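Local coordinates for protein KLLA0F20702p (PDB 5Y5A) that probably acts as the Est1 subunit of yeast telomerase, recruiting the enzyme to telomeres by binding Cdc13, at residues G14-L19 with W86-Y91. Numbering follows the deposited sequence.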
# COMPACT_ATOMS: atom_id res chain seq x y z
N GLY A 14 30.27 -6.65 14.60
CA GLY A 14 31.52 -7.32 14.27
C GLY A 14 31.51 -7.97 12.90
O GLY A 14 32.53 -7.99 12.22
N PHE A 15 30.37 -8.50 12.50
CA PHE A 15 30.24 -9.08 11.16
C PHE A 15 30.47 -7.99 10.13
O PHE A 15 31.21 -8.18 9.17
CB PHE A 15 28.86 -9.71 10.96
CG PHE A 15 28.61 -10.91 11.81
CD1 PHE A 15 29.66 -11.63 12.34
CD2 PHE A 15 27.32 -11.31 12.10
CE1 PHE A 15 29.43 -12.73 13.13
CE2 PHE A 15 27.08 -12.41 12.89
CZ PHE A 15 28.14 -13.12 13.41
N GLN A 16 29.82 -6.85 10.36
CA GLN A 16 29.92 -5.71 9.47
C GLN A 16 31.38 -5.28 9.31
O GLN A 16 31.88 -5.19 8.19
CB GLN A 16 29.07 -4.55 10.00
CG GLN A 16 29.03 -3.33 9.09
CD GLN A 16 27.98 -2.33 9.52
OE1 GLN A 16 26.95 -2.70 10.09
NE2 GLN A 16 28.23 -1.06 9.27
N LYS A 17 32.05 -5.04 10.43
CA LYS A 17 33.44 -4.57 10.41
C LYS A 17 34.37 -5.57 9.74
O LYS A 17 35.30 -5.18 9.04
CB LYS A 17 33.92 -4.27 11.83
CG LYS A 17 33.10 -3.20 12.54
CD LYS A 17 33.74 -2.71 13.83
CE LYS A 17 32.90 -1.60 14.45
NZ LYS A 17 33.51 -1.01 15.67
N GLN A 18 34.11 -6.85 9.94
CA GLN A 18 34.86 -7.90 9.27
C GLN A 18 34.73 -7.80 7.75
O GLN A 18 35.73 -7.88 7.03
CB GLN A 18 34.39 -9.28 9.74
CG GLN A 18 34.94 -9.70 11.10
CD GLN A 18 34.57 -11.12 11.48
OE1 GLN A 18 33.67 -11.72 10.89
NE2 GLN A 18 35.25 -11.66 12.48
N LEU A 19 33.50 -7.63 7.27
CA LEU A 19 33.23 -7.61 5.84
C LEU A 19 33.69 -6.32 5.16
O LEU A 19 34.00 -6.32 3.97
CB LEU A 19 31.74 -7.83 5.59
CG LEU A 19 31.28 -9.28 5.81
CD1 LEU A 19 29.78 -9.40 5.66
CD2 LEU A 19 32.00 -10.22 4.85
N TRP A 86 20.35 -8.28 7.69
CA TRP A 86 20.21 -7.36 6.58
C TRP A 86 21.06 -6.12 6.77
O TRP A 86 21.86 -5.77 5.92
CB TRP A 86 18.74 -6.96 6.40
CG TRP A 86 18.58 -5.93 5.34
CD1 TRP A 86 18.28 -4.61 5.51
CD2 TRP A 86 18.76 -6.13 3.93
NE1 TRP A 86 18.23 -3.98 4.29
CE2 TRP A 86 18.52 -4.88 3.31
CE3 TRP A 86 19.08 -7.23 3.13
CZ2 TRP A 86 18.60 -4.71 1.93
CZ3 TRP A 86 19.16 -7.06 1.76
CH2 TRP A 86 18.92 -5.81 1.17
N LYS A 87 20.89 -5.49 7.93
CA LYS A 87 21.53 -4.21 8.23
C LYS A 87 23.05 -4.27 8.26
O LYS A 87 23.72 -3.39 7.72
CB LYS A 87 21.03 -3.69 9.58
CG LYS A 87 21.54 -2.31 9.94
CD LYS A 87 21.01 -1.90 11.30
CE LYS A 87 21.57 -0.56 11.74
NZ LYS A 87 21.13 -0.21 13.12
N HIS A 88 23.60 -5.31 8.88
CA HIS A 88 25.03 -5.35 9.16
C HIS A 88 25.83 -6.24 8.21
O HIS A 88 27.04 -6.08 8.07
CB HIS A 88 25.26 -5.81 10.60
CG HIS A 88 24.71 -4.87 11.62
ND1 HIS A 88 25.31 -3.67 11.93
CD2 HIS A 88 23.61 -4.95 12.40
CE1 HIS A 88 24.61 -3.05 12.86
NE2 HIS A 88 23.57 -3.80 13.16
N VAL A 89 25.15 -7.18 7.57
CA VAL A 89 25.84 -8.12 6.70
C VAL A 89 25.48 -7.92 5.23
O VAL A 89 26.35 -7.73 4.39
CB VAL A 89 25.53 -9.58 7.08
CG1 VAL A 89 26.28 -10.53 6.18
CG2 VAL A 89 25.87 -9.82 8.54
N HIS A 90 24.20 -8.04 4.91
CA HIS A 90 23.76 -7.95 3.54
C HIS A 90 23.66 -6.57 2.96
O HIS A 90 24.17 -6.33 1.89
CB HIS A 90 22.43 -8.65 3.38
CG HIS A 90 22.51 -10.12 3.59
ND1 HIS A 90 21.40 -10.91 3.71
CD2 HIS A 90 23.57 -10.94 3.71
CE1 HIS A 90 21.77 -12.16 3.89
NE2 HIS A 90 23.09 -12.20 3.90
N TYR A 91 22.98 -5.67 3.63
CA TYR A 91 22.87 -4.31 3.10
C TYR A 91 24.23 -3.66 2.78
O TYR A 91 24.37 -3.07 1.71
CB TYR A 91 22.10 -3.38 4.06
CG TYR A 91 22.04 -1.97 3.53
CD1 TYR A 91 21.12 -1.62 2.54
CD2 TYR A 91 22.92 -0.99 3.99
CE1 TYR A 91 21.07 -0.33 2.04
CE2 TYR A 91 22.87 0.29 3.49
CZ TYR A 91 21.95 0.62 2.52
OH TYR A 91 21.91 1.90 2.03
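OE1 of Gln16 comes to the edge of the His88 imidazole, where ND1 donates a hydrogen bond to it at 2.6 Å. CG of Lys87 lies over the centre of one face of the same ring. Histidine suits this place by offering both an N-H at its edge and a flat face for that methylene. The bond is somewhat bent at the hydrogen (148°), and OE1 stands a little off the imidazole plane; the donor approaches nearly in line with the amide C=O, the two planes being turned 34° apart. Gln16 has CG anti to the backbone N (chi1 -176°) and runs extended beyond it, which carries its amide toward ND1. Separately, the closeness of the backbones brings CB of Gln16 to 3.2 Å from the carbonyl O of His88. A flexible amide acceptor thus suits a partly exposed position facing a buried histidine, and an alanine here would probably leave ND1 of His88 without this acceptor and its ring freer to turn. The other half of the interface is apolar. CG2 of Val89 lies 3.8 Å from CB of Phe15, approaching that ring obliquely, while its CG1 lies 3.7 Å from CD1 of Leu19. Valine suits this place because its two methyls diverge from one CB and meet the two partners separately; apolar Phe15 and Leu19 suit a side shared with Ile41 of helix 33-53. The axes of segments 14-19 and 86-91 come within 8.0 Å and run nearly parallel. Segment 86-91 contains a wider pi-type turn, with Tyr91 N bonded to Trp86 O. The contact joins helix 7-21 to helix 78-105 in the Est1 family region, consistent with a TPR-like helical array; His90 hydrogen-bonds with His42 and Tyr134, and helix 179-206 packs against Trp86 and Tyr91.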